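Local coordinates for protein putative aldo/keto reductase (Salmonella enterica subsp. enterica serovar Typhimurium, PDB 4R9O) that probably works as an NADP-dependent oxidoreductase of the aldo/keto reductase family, built on a TIM barrel, at residues C[19-25]-C[261-266]; C[87-91]-C[101-105]; C[122-126]-C[153-157]; C[252-256]-C[288-292]. One frame throughout, in Å; residues are numbered along the deposited sequence.

Contact 1 (C[19-25]-C[261-266]); sequences RFVMGYW and LPIIGS
Closure of a TIM barrel brings its first and last strands side by side, and here strand 16-23 runs parallel to strand 261-264 with V21 opposite I263 and M22 opposite I264. Three backbone bonds hold the pair: V21 N to P262 O, I264 N to V21 O at 2.7 Å between N and O, and G23 N to I264 O at 2.6 Å. Beyond the last of them a water bridges G23 O and G265 O, donating a hydrogen bond to each. V21 and I263 lie alongside each other on one face of the sheet, CB of V21 4.0 Å from CG1 of I263. F20 crosses P262 on the other flank, where CE1 of F20 is 3.7 Å from CG of P262, and CD1 of F20 also touches CD1 of I264. The chain of M22, bent at chi2 (65°), carries CE to 3.2 Å from S266 O. At the far end CZ3 of W25 rests 3.3 Å from CA of G265, which has no side chain to intervene; CG2 of I263 meets the bare CA of G23. W25 is close to Y58, the probable proton donor, and S266 probably contacts NADP, so the seam ends at the presumed active site. Around it, helices 245-254 and 269-276 cover F20 and I264, helix 34-46 packs on M22, and backbone bonds from M22 to T51 and D53 carry the sheet on to strand 51-53.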
loop_
_atom_site.group_PDB
_atom_site.type_symbol
_atom_site.label_atom_id
_atom_site.label_comp_id
_atom_site.label_asym_id
_atom_site.label_seq_id
_atom_site.Cartn_x
_atom_site.Cartn_y
_atom_site.Cartn_z
ATOM N N ARG C 19 -27.045 1.823 -26.522
ATOM C CA ARG C 19 -26.635 1.978 -25.127
ATOM C C ARG C 19 -25.975 0.719 -24.564
ATOM O O ARG C 19 -25.104 0.790 -23.692
ATOM C CB ARG C 19 -27.849 2.356 -24.276
ATOM C CG ARG C 19 -27.523 2.810 -22.881
ATOM C CD ARG C 19 -28.796 3.154 -22.147
ATOM N NE ARG C 19 -28.505 3.774 -20.866
ATOM C CZ ARG C 19 -29.430 4.138 -19.993
ATOM N NH1 ARG C 19 -30.713 3.937 -20.271
ATOM N NH2 ARG C 19 -29.066 4.696 -18.842
ATOM N N PHE C 20 -26.409 -0.439 -25.049
ATOM C CA PHE C 20 -25.748 -1.695 -24.720
ATOM C C PHE C 20 -24.936 -2.176 -25.924
ATOM O O PHE C 20 -25.372 -2.065 -27.064
ATOM C CB PHE C 20 -26.765 -2.757 -24.291
ATOM C CG PHE C 20 -27.220 -2.626 -22.863
ATOM C CD1 PHE C 20 -26.577 -3.319 -21.852
ATOM C CD2 PHE C 20 -28.300 -1.824 -22.535
ATOM C CE1 PHE C 20 -26.992 -3.202 -20.529
ATOM C CE2 PHE C 20 -28.731 -1.711 -21.218
ATOM C CZ PHE C 20 -28.073 -2.403 -20.214
ATOM N N VAL C 21 -23.749 -2.707 -25.654
ATOM C CA VAL C 21 -22.818 -3.125 -26.699
ATOM C C VAL C 21 -22.569 -4.630 -26.654
ATOM O O VAL C 21 -22.280 -5.184 -25.591
ATOM C CB VAL C 21 -21.475 -2.369 -26.555
ATOM C CG1 VAL C 21 -20.429 -2.901 -27.542
ATOM C CG2 VAL C 21 -21.694 -0.872 -26.745
ATOM N N MET C 22 -22.695 -5.309 -27.794
ATOM C CA MET C 22 -22.367 -6.739 -27.829
ATOM C C MET C 22 -20.865 -6.935 -28.020
ATOM O O MET C 22 -20.310 -6.549 -29.048
ATOM C CB MET C 22 -23.136 -7.460 -28.942
ATOM C CG MET C 22 -22.970 -8.975 -28.901
ATOM S SD MET C 22 -23.686 -9.700 -27.405
ATOM C CE MET C 22 -22.413 -10.869 -26.941
ATOM N N GLY C 23 -20.212 -7.534 -27.027
ATOM C CA GLY C 23 -18.775 -7.785 -27.081
ATOM C C GLY C 23 -18.451 -9.188 -27.594
ATOM O O GLY C 23 -19.080 -10.169 -27.197
ATOM N N TYR C 24 -17.459 -9.286 -28.473
ATOM C CA TYR C 24 -17.161 -10.552 -29.125
ATOM C C TYR C 24 -15.794 -11.141 -28.758
ATOM O O TYR C 24 -15.261 -11.978 -29.487
ATOM C CB TYR C 24 -17.278 -10.381 -30.646
ATOM C CG TYR C 24 -18.717 -10.423 -31.119
ATOM C CD1 TYR C 24 -19.363 -11.643 -31.321
ATOM C CD2 TYR C 24 -19.440 -9.255 -31.347
ATOM C CE1 TYR C 24 -20.682 -11.699 -31.738
ATOM C CE2 TYR C 24 -20.772 -9.302 -31.769
ATOM C CZ TYR C 24 -21.385 -10.526 -31.965
ATOM O OH TYR C 24 -22.698 -10.594 -32.394
ATOM N N TRP C 25 -15.247 -10.749 -27.609
ATOM C CA TRP C 25 -13.933 -11.250 -27.230
ATOM C C TRP C 25 -13.940 -12.747 -26.922
ATOM O O TRP C 25 -12.905 -13.395 -27.045
ATOM C CB TRP C 25 -13.368 -10.447 -26.044
ATOM C CG TRP C 25 -13.783 -10.880 -24.663
ATOM C CD1 TRP C 25 -13.083 -11.695 -23.811
ATOM C CD2 TRP C 25 -14.971 -10.497 -23.962
ATOM N NE1 TRP C 25 -13.771 -11.850 -22.629
ATOM C CE2 TRP C 25 -14.931 -11.123 -22.695
ATOM C CE3 TRP C 25 -16.063 -9.685 -24.279
ATOM C CZ2 TRP C 25 -15.946 -10.966 -21.750
ATOM C CZ3 TRP C 25 -17.068 -9.524 -23.335
ATOM C CH2 TRP C 25 -17.002 -10.163 -22.083
ATOM N N LEU C 261 -21.868 2.796 -21.389
ATOM C CA LEU C 261 -22.467 1.816 -22.290
ATOM C C LEU C 261 -21.911 0.439 -21.931
ATOM O O LEU C 261 -20.745 0.146 -22.228
ATOM C CB LEU C 261 -22.148 2.139 -23.755
ATOM C CG LEU C 261 -22.745 3.395 -24.409
ATOM C CD1 LEU C 261 -22.202 4.701 -23.817
ATOM C CD2 LEU C 261 -22.499 3.348 -25.901
ATOM N N PRO C 262 -22.729 -0.403 -21.279
ATOM C CA PRO C 262 -22.255 -1.732 -20.860
ATOM C C PRO C 262 -22.008 -2.670 -22.035
ATOM O O PRO C 262 -22.842 -2.766 -22.939
ATOM C CB PRO C 262 -23.395 -2.259 -19.976
ATOM C CG PRO C 262 -24.168 -1.024 -19.557
ATOM C CD PRO C 262 -24.067 -0.092 -20.739
ATOM N N ILE C 263 -20.859 -3.347 -22.022
ATOM C CA ILE C 263 -20.549 -4.369 -23.017
ATOM C C ILE C 263 -20.985 -5.723 -22.501
ATOM O O ILE C 263 -20.536 -6.157 -21.438
ATOM C CB ILE C 263 -19.042 -4.423 -23.348
ATOM C CG1 ILE C 263 -18.560 -3.061 -23.858
ATOM C CG2 ILE C 263 -18.746 -5.554 -24.344
ATOM C CD1 ILE C 263 -17.041 -2.924 -23.893
ATOM N N ILE C 264 -21.879 -6.369 -23.242
ATOM C CA ILE C 264 -22.364 -7.696 -22.904
ATOM C C ILE C 264 -21.497 -8.709 -23.637
ATOM O O ILE C 264 -21.215 -8.532 -24.821
ATOM C CB ILE C 264 -23.840 -7.894 -23.314
ATOM C CG1 ILE C 264 -24.676 -6.659 -22.977
ATOM C CG2 ILE C 264 -24.419 -9.166 -22.692
ATOM C CD1 ILE C 264 -26.040 -6.674 -23.649
ATOM N N GLY C 265 -21.082 -9.768 -22.950
ATOM C CA GLY C 265 -20.179 -10.735 -23.546
ATOM C C GLY C 265 -20.725 -12.139 -23.704
ATOM O O GLY C 265 -19.996 -13.047 -24.108
ATOM N N SER C 266 -22.002 -12.326 -23.385
ATOM C CA SER C 266 -22.611 -13.652 -23.430
ATOM C C SER C 266 -23.120 -14.007 -24.824
ATOM O O SER C 266 -23.855 -13.235 -25.439
ATOM C CB SER C 266 -23.763 -13.749 -22.424
ATOM O OG SER C 266 -24.529 -14.930 -22.640
HETATM O O HOH W 1 -17.795 -12.177 -25.930
#

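Contact 2 (C[87-91]-C[101-105]); sequences CGIAT and HYITD
The imidazole of H101 lies over the methyl of A90 in a CH-pi contact, with CB of A90 3.8 Å from the ring centroid and 18° off its normal. H101 reaches this place by setting CG between its own backbone N and carbonyl carbon (chi1 64°), which folds the ring back over the neighbouring strand, while ND1 is hydrogen-bonded to L99 O. The same methyl meets CD1 of I103 at 3.8 Å, so A90 is touched by two side chains of the partner segment. Beneath them A90 and H101 form an antiparallel hydrogen-bonded pair: A90 N gives to H101 O at 2.8 Å, and H101 N returns a bond to A90 O at 3.0 Å. I89 and Y102 are the adjoining non-hydrogen-bonded pair, their side chains running side by side on the other face, with CG1 of I89 at the ring edge, 4.1 Å from CE1 of Y102. A third bond joins I103 N to G88 O at 2.9 Å. These residues make a beta hairpin, an excursion from the end of strand 82-90 that returns through strand 101-102. D105 of the returning segment forms a salt bridge with R285 of a neighbouring subunit. Helix 106-119 starts just beyond D105 and packs against C87 and I103, while backbone bonds join C87 to L129 of strand 125-130 and to H131 just after it.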
loop_
_atom_site.group_PDB
_atom_site.type_symbol
_atom_site.label_atom_id
_atom_site.label_comp_id
_atom_site.label_asym_id
_atom_site.label_seq_id
_atom_site.Cartn_x
_atom_site.Cartn_y
_atom_site.Cartn_z
ATOM N N CYS C 87 -6.402 -1.950 -31.511
ATOM C CA CYS C 87 -5.045 -2.430 -31.728
ATOM C C CYS C 87 -4.130 -1.834 -30.655
ATOM O O CYS C 87 -4.532 -0.917 -29.936
ATOM C CB CYS C 87 -4.541 -2.064 -33.125
ATOM S SG CYS C 87 -4.277 -0.297 -33.403
ATOM N N GLY C 88 -2.912 -2.357 -30.543
ATOM C CA GLY C 88 -1.966 -1.854 -29.563
ATOM C C GLY C 88 -1.323 -2.936 -28.719
ATOM O O GLY C 88 -0.223 -2.756 -28.187
ATOM N N ILE C 89 -1.984 -4.083 -28.611
ATOM C CA ILE C 89 -1.404 -5.184 -27.849
ATOM C C ILE C 89 -0.789 -6.245 -28.774
ATOM O O ILE C 89 -1.311 -6.532 -29.855
ATOM C CB ILE C 89 -2.455 -5.818 -26.921
ATOM C CG1 ILE C 89 -3.036 -4.747 -25.984
ATOM C CG2 ILE C 89 -1.851 -6.961 -26.112
ATOM C CD1 ILE C 89 -4.153 -5.251 -25.095
ATOM N N ALA C 90 0.352 -6.788 -28.360
ATOM C CA ALA C 90 0.994 -7.883 -29.079
ATOM C C ALA C 90 1.101 -9.104 -28.164
ATOM O O ALA C 90 1.740 -9.035 -27.115
ATOM C CB ALA C 90 2.360 -7.461 -29.582
ATOM N N THR C 91 0.449 -10.202 -28.540
ATOM C CA THR C 91 0.411 -11.391 -27.684
ATOM C C THR C 91 1.277 -12.500 -28.261
ATOM O O THR C 91 1.695 -12.436 -29.422
ATOM C CB THR C 91 -1.041 -11.932 -27.482
ATOM O OG1 THR C 91 -1.462 -12.678 -28.631
ATOM C CG2 THR C 91 -2.019 -10.792 -27.229
ATOM N N HIS C 101 3.588 -7.677 -25.237
ATOM C CA HIS C 101 3.986 -6.277 -25.131
ATOM C C HIS C 101 3.019 -5.375 -25.900
ATOM O O HIS C 101 1.937 -5.806 -26.328
ATOM C CB HIS C 101 5.429 -6.068 -25.629
ATOM C CG HIS C 101 5.635 -6.370 -27.084
ATOM N ND1 HIS C 101 5.686 -7.655 -27.580
ATOM C CD2 HIS C 101 5.835 -5.547 -28.143
ATOM C CE1 HIS C 101 5.889 -7.611 -28.888
ATOM N NE2 HIS C 101 5.983 -6.345 -29.252
ATOM N N TYR C 102 3.416 -4.122 -26.068
ATOM C CA TYR C 102 2.591 -3.134 -26.746
ATOM C C TYR C 102 3.276 -2.639 -27.999
ATOM O O TYR C 102 4.501 -2.531 -28.039
ATOM C CB TYR C 102 2.302 -1.945 -25.830
ATOM C CG TYR C 102 1.587 -2.288 -24.554
ATOM C CD1 TYR C 102 0.445 -3.084 -24.560
ATOM C CD2 TYR C 102 2.050 -1.812 -23.339
ATOM C CE1 TYR C 102 -0.208 -3.385 -23.379
ATOM C CE2 TYR C 102 1.406 -2.106 -22.163
ATOM C CZ TYR C 102 0.282 -2.888 -22.183
ATOM O OH TYR C 102 -0.340 -3.179 -20.991
ATOM N N ILE C 103 2.483 -2.356 -29.028
ATOM C CA ILE C 103 2.995 -1.754 -30.249
ATOM C C ILE C 103 2.032 -0.656 -30.666
ATOM O O ILE C 103 0.892 -0.937 -31.042
ATOM C CB ILE C 103 3.147 -2.783 -31.413
ATOM C CG1 ILE C 103 3.969 -4.012 -30.993
ATOM C CG2 ILE C 103 3.783 -2.116 -32.638
ATOM C CD1 ILE C 103 3.995 -5.129 -32.072
ATOM N N THR C 104 2.477 0.595 -30.580
ATOM C CA THR C 104 1.622 1.710 -30.951
ATOM C C THR C 104 2.273 2.635 -31.973
ATOM O O THR C 104 1.913 3.805 -32.076
ATOM C CB THR C 104 1.196 2.535 -29.712
ATOM O OG1 THR C 104 2.354 2.926 -28.953
ATOM C CG2 THR C 104 0.261 1.719 -28.829
ATOM N N ASP C 105 3.228 2.106 -32.729
ATOM C CA ASP C 105 3.846 2.857 -33.810
ATOM C C ASP C 105 2.844 3.117 -34.942
ATOM O O ASP C 105 1.856 2.392 -35.096
ATOM C CB ASP C 105 5.076 2.107 -34.335
ATOM C CG ASP C 105 6.088 1.797 -33.228
ATOM O OD1 ASP C 105 6.423 2.716 -32.446
ATOM O OD2 ASP C 105 6.532 0.630 -33.122
#

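Contact 3 (C[122-126]-C[153-157]); sequences TDYLD and GKVRH
The phenol ring of Y124 carries the guanidinium of R156 on one face, the two planes only 14° apart and their centres 3.8 Å from each other. On the arginine's side, CE1 of Y124 sits over the middle of the guanidinium, 3.3 Å from CZ, while NE lies 3.4 Å from CD1 of Y124. This is a cation-pi stack, and R78 makes another cation-pi contact with the same ring. At the ring's edge, in its plane, are OD2 of D123 and OD1 of D126. An extended side chain takes R156 to the ring: from CG to NE it runs straight out (chi2 -172°, chi3 177°). The OD1 of D126 is 4.3 Å from NH2 of R156, but well out of the guanidinium plane, so any attraction is probably one of charge alone, with no N-H directed at the oxygen; OD2 of D126 is instead held by R78 and by the backbone N of I83. The backbones beneath belong to a beta-alpha-beta unit of the barrel, in which strand 125-130 passes through helix 139-151 to the parallel strand 155-161. G153, with positive phi, leads out of that helix. L125 pairs with V155: L125 N donates to K154 O at 2.7 Å, and R156 N to L125 O at 3.0 Å. The side chains of L125 and V155 meet on one face of the sheet, CD1 of L125 3.9 Å from CG2 of V155, and L117 of helix 106-119 lies against L125. Further along, the H157 imidazole turns an edge to D126 O, its CD2 3.4 Å from that oxygen.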
loop_
_atom_site.group_PDB
_atom_site.type_symbol
_atom_site.label_atom_id
_atom_site.label_comp_id
_atom_site.label_asym_id
_atom_site.label_seq_id
_atom_site.Cartn_x
_atom_site.Cartn_y
_atom_site.Cartn_z
ATOM N N THR C 122 -15.166 -5.810 -44.528
ATOM C CA THR C 122 -15.849 -4.529 -44.687
ATOM C C THR C 122 -14.840 -3.442 -45.072
ATOM O O THR C 122 -13.639 -3.601 -44.845
ATOM C CB THR C 122 -16.591 -4.117 -43.400
ATOM O OG1 THR C 122 -17.377 -2.948 -43.657
ATOM C CG2 THR C 122 -15.599 -3.823 -42.275
ATOM N N ASP C 123 -15.314 -2.346 -45.658
ATOM C CA ASP C 123 -14.390 -1.320 -46.134
ATOM C C ASP C 123 -14.247 -0.137 -45.189
ATOM O O ASP C 123 -13.500 0.788 -45.489
ATOM C CB ASP C 123 -14.803 -0.808 -47.513
ATOM C CG ASP C 123 -16.216 -0.272 -47.544
ATOM O OD1 ASP C 123 -16.642 0.186 -48.627
ATOM O OD2 ASP C 123 -16.908 -0.315 -46.504
ATOM N N TYR C 124 -14.957 -0.154 -44.060
ATOM C CA TYR C 124 -14.755 0.886 -43.048
ATOM C C TYR C 124 -15.050 0.379 -41.642
ATOM O O TYR C 124 -15.852 -0.542 -41.455
ATOM C CB TYR C 124 -15.616 2.120 -43.349
ATOM C CG TYR C 124 -17.079 1.957 -42.990
ATOM C CD1 TYR C 124 -17.577 2.421 -41.775
ATOM C CD2 TYR C 124 -17.961 1.328 -43.863
ATOM C CE1 TYR C 124 -18.917 2.261 -41.446
ATOM C CE2 TYR C 124 -19.292 1.167 -43.542
ATOM C CZ TYR C 124 -19.767 1.634 -42.335
ATOM O OH TYR C 124 -21.097 1.468 -42.024
ATOM N N LEU C 125 -14.380 0.991 -40.666
ATOM C CA LEU C 125 -14.645 0.764 -39.251
ATOM C C LEU C 125 -15.315 2.004 -38.701
ATOM O O LEU C 125 -14.954 3.118 -39.079
ATOM C CB LEU C 125 -13.357 0.479 -38.463
ATOM C CG LEU C 125 -12.362 -0.560 -38.993
ATOM C CD1 LEU C 125 -11.042 -0.465 -38.226
ATOM C CD2 LEU C 125 -12.917 -1.979 -38.923
ATOM N N ASP C 126 -16.280 1.816 -37.808
ATOM C CA ASP C 126 -16.962 2.943 -37.186
ATOM C C ASP C 126 -16.076 3.597 -36.146
ATOM O O ASP C 126 -16.053 4.815 -36.028
ATOM C CB ASP C 126 -18.281 2.504 -36.560
ATOM C CG ASP C 126 -19.279 2.018 -37.607
ATOM O OD1 ASP C 126 -20.067 2.845 -38.106
ATOM O OD2 ASP C 126 -19.262 0.814 -37.932
ATOM N N GLY C 153 -11.283 7.375 -45.235
ATOM C CA GLY C 153 -12.614 6.844 -44.994
ATOM C C GLY C 153 -12.597 5.473 -44.342
ATOM O O GLY C 153 -13.645 4.895 -44.061
ATOM N N LYS C 154 -11.407 4.945 -44.091
ATOM C CA LYS C 154 -11.306 3.604 -43.540
ATOM C C LYS C 154 -11.799 3.541 -42.098
ATOM O O LYS C 154 -12.335 2.525 -41.673
ATOM C CB LYS C 154 -9.870 3.094 -43.641
ATOM C CG LYS C 154 -9.444 2.780 -45.076
ATOM C CD LYS C 154 -8.112 2.043 -45.111
ATOM C CE LYS C 154 -7.832 1.461 -46.499
ATOM N NZ LYS C 154 -7.757 2.520 -47.533
ATOM N N VAL C 155 -11.603 4.622 -41.349
ATOM C CA VAL C 155 -12.073 4.699 -39.976
ATOM C C VAL C 155 -12.789 6.026 -39.702
ATOM O O VAL C 155 -12.254 7.107 -39.986
ATOM C CB VAL C 155 -10.909 4.537 -38.977
ATOM C CG1 VAL C 155 -11.418 4.667 -37.552
ATOM C CG2 VAL C 155 -10.221 3.195 -39.185
ATOM N N ARG C 156 -13.989 5.936 -39.136
ATOM C CA ARG C 156 -14.834 7.107 -38.930
ATOM C C ARG C 156 -14.564 7.882 -37.628
ATOM O O ARG C 156 -14.652 9.109 -37.612
ATOM C CB ARG C 156 -16.300 6.692 -38.978
ATOM C CG ARG C 156 -16.730 6.262 -40.382
ATOM C CD ARG C 156 -18.228 6.022 -40.515
ATOM N NE ARG C 156 -18.556 5.683 -41.901
ATOM C CZ ARG C 156 -19.769 5.366 -42.349
ATOM N NH1 ARG C 156 -19.936 5.072 -43.631
ATOM N NH2 ARG C 156 -20.812 5.340 -41.524
ATOM N N HIS C 157 -14.275 7.170 -36.542
ATOM C CA HIS C 157 -14.062 7.800 -35.234
ATOM C C HIS C 157 -12.977 7.051 -34.485
ATOM O O HIS C 157 -12.632 5.927 -34.840
ATOM C CB HIS C 157 -15.351 7.812 -34.410
ATOM C CG HIS C 157 -16.520 8.428 -35.122
ATOM N ND1 HIS C 157 -16.771 9.779 -35.100
ATOM C CD2 HIS C 157 -17.491 7.871 -35.886
ATOM C CE1 HIS C 157 -17.858 10.036 -35.814
ATOM N NE2 HIS C 157 -18.308 8.895 -36.304
#

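Contact 4 (C[252-256]-C[288-292]); sequences WILRL and WFRIR
W252 and W288 share one conformation, CG turned opposite the backbone N in both (chi1 -174° and -171°) with the indole plane roughly at right angles to the plane of CA, CB and CG, and this throws the two rings across the gap between helices 245-254 and 285-296. There they form an offset stack: the five-membered rings are parallel to within 1°, their centroids 3.6 Å apart. Each indole also bonds to the other's backbone. NE1 of W288 donates to W252 O at 3.0 Å, and NE1 of W252 donates to W288 O at 3.1 Å, each oxygen lying close to the plane of the indole that donates to it, though both bonds are bent. I291 closes the opposite face of W252, its CG2 3.4 Å from CD1 of W252. Around W288, CD2 of L256 comes to 3.6 Å from CZ2, and CG of R255 lies 3.8 Å from CD1. Helix 227-240 packs on I291, and L136 of a neighbouring subunit lies against both W288 and R255, so the pair stands close to a subunit interface. W288 O takes a second bond, from R292 N within its own helix. The reciprocal arrangement implies that both buried indole N-H groups are satisfied by main-chain oxygens, while the two bonds, placed at the margins of the stack, would resist rotation or sliding of either ring.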
loop_
_atom_site.group_PDB
_atom_site.type_symbol
_atom_site.label_atom_id
_atom_site.label_comp_id
_atom_site.label_asym_id
_atom_site.label_seq_id
_atom_site.Cartn_x
_atom_site.Cartn_y
_atom_site.Cartn_z
ATOM N N TRP C 252 -27.022 -0.828 -11.938
ATOM C CA TRP C 252 -26.081 -0.161 -11.044
ATOM C C TRP C 252 -25.039 0.641 -11.822
ATOM O O TRP C 252 -24.677 1.760 -11.441
ATOM C CB TRP C 252 -25.393 -1.206 -10.159
ATOM C CG TRP C 252 -24.488 -0.656 -9.092
ATOM C CD1 TRP C 252 -24.830 -0.366 -7.802
ATOM C CD2 TRP C 252 -23.090 -0.354 -9.215
ATOM N NE1 TRP C 252 -23.738 0.112 -7.118
ATOM C CE2 TRP C 252 -22.656 0.129 -7.962
ATOM C CE3 TRP C 252 -22.169 -0.423 -10.269
ATOM C CZ2 TRP C 252 -21.338 0.524 -7.726
ATOM C CZ3 TRP C 252 -20.850 -0.028 -10.034
ATOM C CH2 TRP C 252 -20.454 0.444 -8.772
ATOM N N ILE C 253 -24.550 0.042 -12.905
ATOM C CA ILE C 253 -23.581 0.670 -13.795
ATOM C C ILE C 253 -24.205 1.832 -14.576
ATOM O O ILE C 253 -23.614 2.909 -14.696
ATOM C CB ILE C 253 -23.009 -0.371 -14.785
ATOM C CG1 ILE C 253 -22.099 -1.360 -14.050
ATOM C CG2 ILE C 253 -22.263 0.302 -15.930
ATOM C CD1 ILE C 253 -21.621 -2.499 -14.930
ATOM N N LEU C 254 -25.405 1.606 -15.105
ATOM C CA LEU C 254 -26.126 2.635 -15.852
ATOM C C LEU C 254 -26.420 3.881 -15.018
ATOM O O LEU C 254 -26.582 4.972 -15.563
ATOM C CB LEU C 254 -27.457 2.087 -16.384
ATOM C CG LEU C 254 -27.440 1.021 -17.481
ATOM C CD1 LEU C 254 -28.877 0.662 -17.849
ATOM C CD2 LEU C 254 -26.672 1.504 -18.705
ATOM N N ARG C 255 -26.522 3.699 -13.704
ATOM C CA ARG C 255 -26.865 4.786 -12.784
ATOM C C ARG C 255 -25.734 5.821 -12.675
ATOM O O ARG C 255 -25.966 6.965 -12.286
ATOM C CB ARG C 255 -27.207 4.205 -11.402
ATOM C CG ARG C 255 -27.624 5.223 -10.330
ATOM C CD ARG C 255 -28.807 6.061 -10.783
ATOM N NE ARG C 255 -29.164 7.089 -9.803
ATOM C CZ ARG C 255 -28.564 8.275 -9.714
ATOM N NH1 ARG C 255 -28.969 9.154 -8.804
ATOM N NH2 ARG C 255 -27.561 8.584 -10.535
ATOM N N LEU C 256 -24.514 5.420 -13.033
ATOM C CA LEU C 256 -23.363 6.321 -12.967
ATOM C C LEU C 256 -23.555 7.545 -13.856
ATOM O O LEU C 256 -24.021 7.428 -14.986
ATOM C CB LEU C 256 -22.082 5.590 -13.367
ATOM C CG LEU C 256 -21.628 4.460 -12.429
ATOM C CD1 LEU C 256 -20.349 3.803 -12.946
ATOM C CD2 LEU C 256 -21.418 4.995 -11.023
ATOM N N TRP C 288 -28.345 1.588 -4.625
ATOM C CA TRP C 288 -27.047 1.705 -5.273
ATOM C C TRP C 288 -25.944 1.646 -4.223
ATOM O O TRP C 288 -24.931 0.983 -4.409
ATOM C CB TRP C 288 -26.945 3.007 -6.082
ATOM C CG TRP C 288 -25.710 3.085 -6.954
ATOM C CD1 TRP C 288 -25.613 2.726 -8.266
ATOM C CD2 TRP C 288 -24.404 3.549 -6.573
ATOM N NE1 TRP C 288 -24.333 2.926 -8.726
ATOM C CE2 TRP C 288 -23.571 3.437 -7.705
ATOM C CE3 TRP C 288 -23.859 4.050 -5.385
ATOM C CZ2 TRP C 288 -22.220 3.799 -7.687
ATOM C CZ3 TRP C 288 -22.524 4.423 -5.368
ATOM C CH2 TRP C 288 -21.715 4.292 -6.512
ATOM N N PHE C 289 -26.147 2.334 -3.109
ATOM C CA PHE C 289 -25.104 2.411 -2.093
ATOM C C PHE C 289 -24.997 1.115 -1.296
ATOM O O PHE C 289 -23.897 0.706 -0.903
ATOM C CB PHE C 289 -25.344 3.617 -1.184
ATOM C CG PHE C 289 -24.803 4.902 -1.760
ATOM C CD1 PHE C 289 -23.452 5.193 -1.676
ATOM C CD2 PHE C 289 -25.636 5.797 -2.413
ATOM C CE1 PHE C 289 -22.940 6.360 -2.217
ATOM C CE2 PHE C 289 -25.128 6.976 -2.950
ATOM C CZ PHE C 289 -23.783 7.253 -2.851
ATOM N N ARG C 290 -26.133 0.458 -1.093
ATOM C CA ARG C 290 -26.159 -0.861 -0.470
ATOM C C ARG C 290 -25.367 -1.866 -1.295
ATOM O O ARG C 290 -24.621 -2.680 -0.751
ATOM C CB ARG C 290 -27.590 -1.364 -0.303
ATOM C CG ARG C 290 -28.072 -1.422 1.122
ATOM C CD ARG C 290 -29.268 -2.362 1.228
ATOM N NE ARG C 290 -30.404 -1.880 0.449
ATOM C CZ ARG C 290 -31.471 -2.613 0.139
ATOM N NH1 ARG C 290 -32.454 -2.078 -0.571
ATOM N NH2 ARG C 290 -31.555 -3.876 0.540
ATOM N N ILE C 291 -25.556 -1.820 -2.609
ATOM C CA ILE C 291 -24.755 -2.614 -3.535
ATOM C C ILE C 291 -23.263 -2.320 -3.418
ATOM O O ILE C 291 -22.454 -3.233 -3.269
ATOM C CB ILE C 291 -25.171 -2.373 -4.982
ATOM C CG1 ILE C 291 -26.571 -2.909 -5.192
ATOM C CG2 ILE C 291 -24.236 -3.122 -5.929
ATOM C CD1 ILE C 291 -26.613 -4.337 -4.840
ATOM N N ARG C 292 -22.910 -1.043 -3.507
ATOM C CA ARG C 292 -21.513 -0.627 -3.393
ATOM C C ARG C 292 -20.863 -1.231 -2.152
ATOM O O ARG C 292 -19.775 -1.808 -2.228
ATOM C CB ARG C 292 -21.406 0.899 -3.352
ATOM C CG ARG C 292 -19.998 1.413 -3.040
ATOM C CD ARG C 292 -19.997 2.910 -2.796
ATOM N NE ARG C 292 -18.699 3.397 -2.325
ATOM C CZ ARG C 292 -17.772 3.946 -3.108
ATOM N NH1 ARG C 292 -17.994 4.081 -4.411
ATOM N NH2 ARG C 292 -16.616 4.360 -2.595
#

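From the N terminus, the chain first enters contact 1, which stays open for 235 residues until strand 261-264 meets strand 16-23 and closes the barrel. Contacts 2 and 3 fall in series within that long span: 87-91 with 101-105 closes a short hairpin, and 122-126 with 153-157 closes a beta-alpha-beta unit; their strands 82-90 and 125-130 are neighbours in the same sheet. Contact 4 opens at 252-256, before contact 1 has closed, and ends at 288-292, so the two cross. They also touch, L254 packing on R19, F20 and P262. Contact 4 ties helix 285-296 to helix 245-254, which in turn packs on the closing strands, on the opposite side of the chain's centre from contacts 2 and 3.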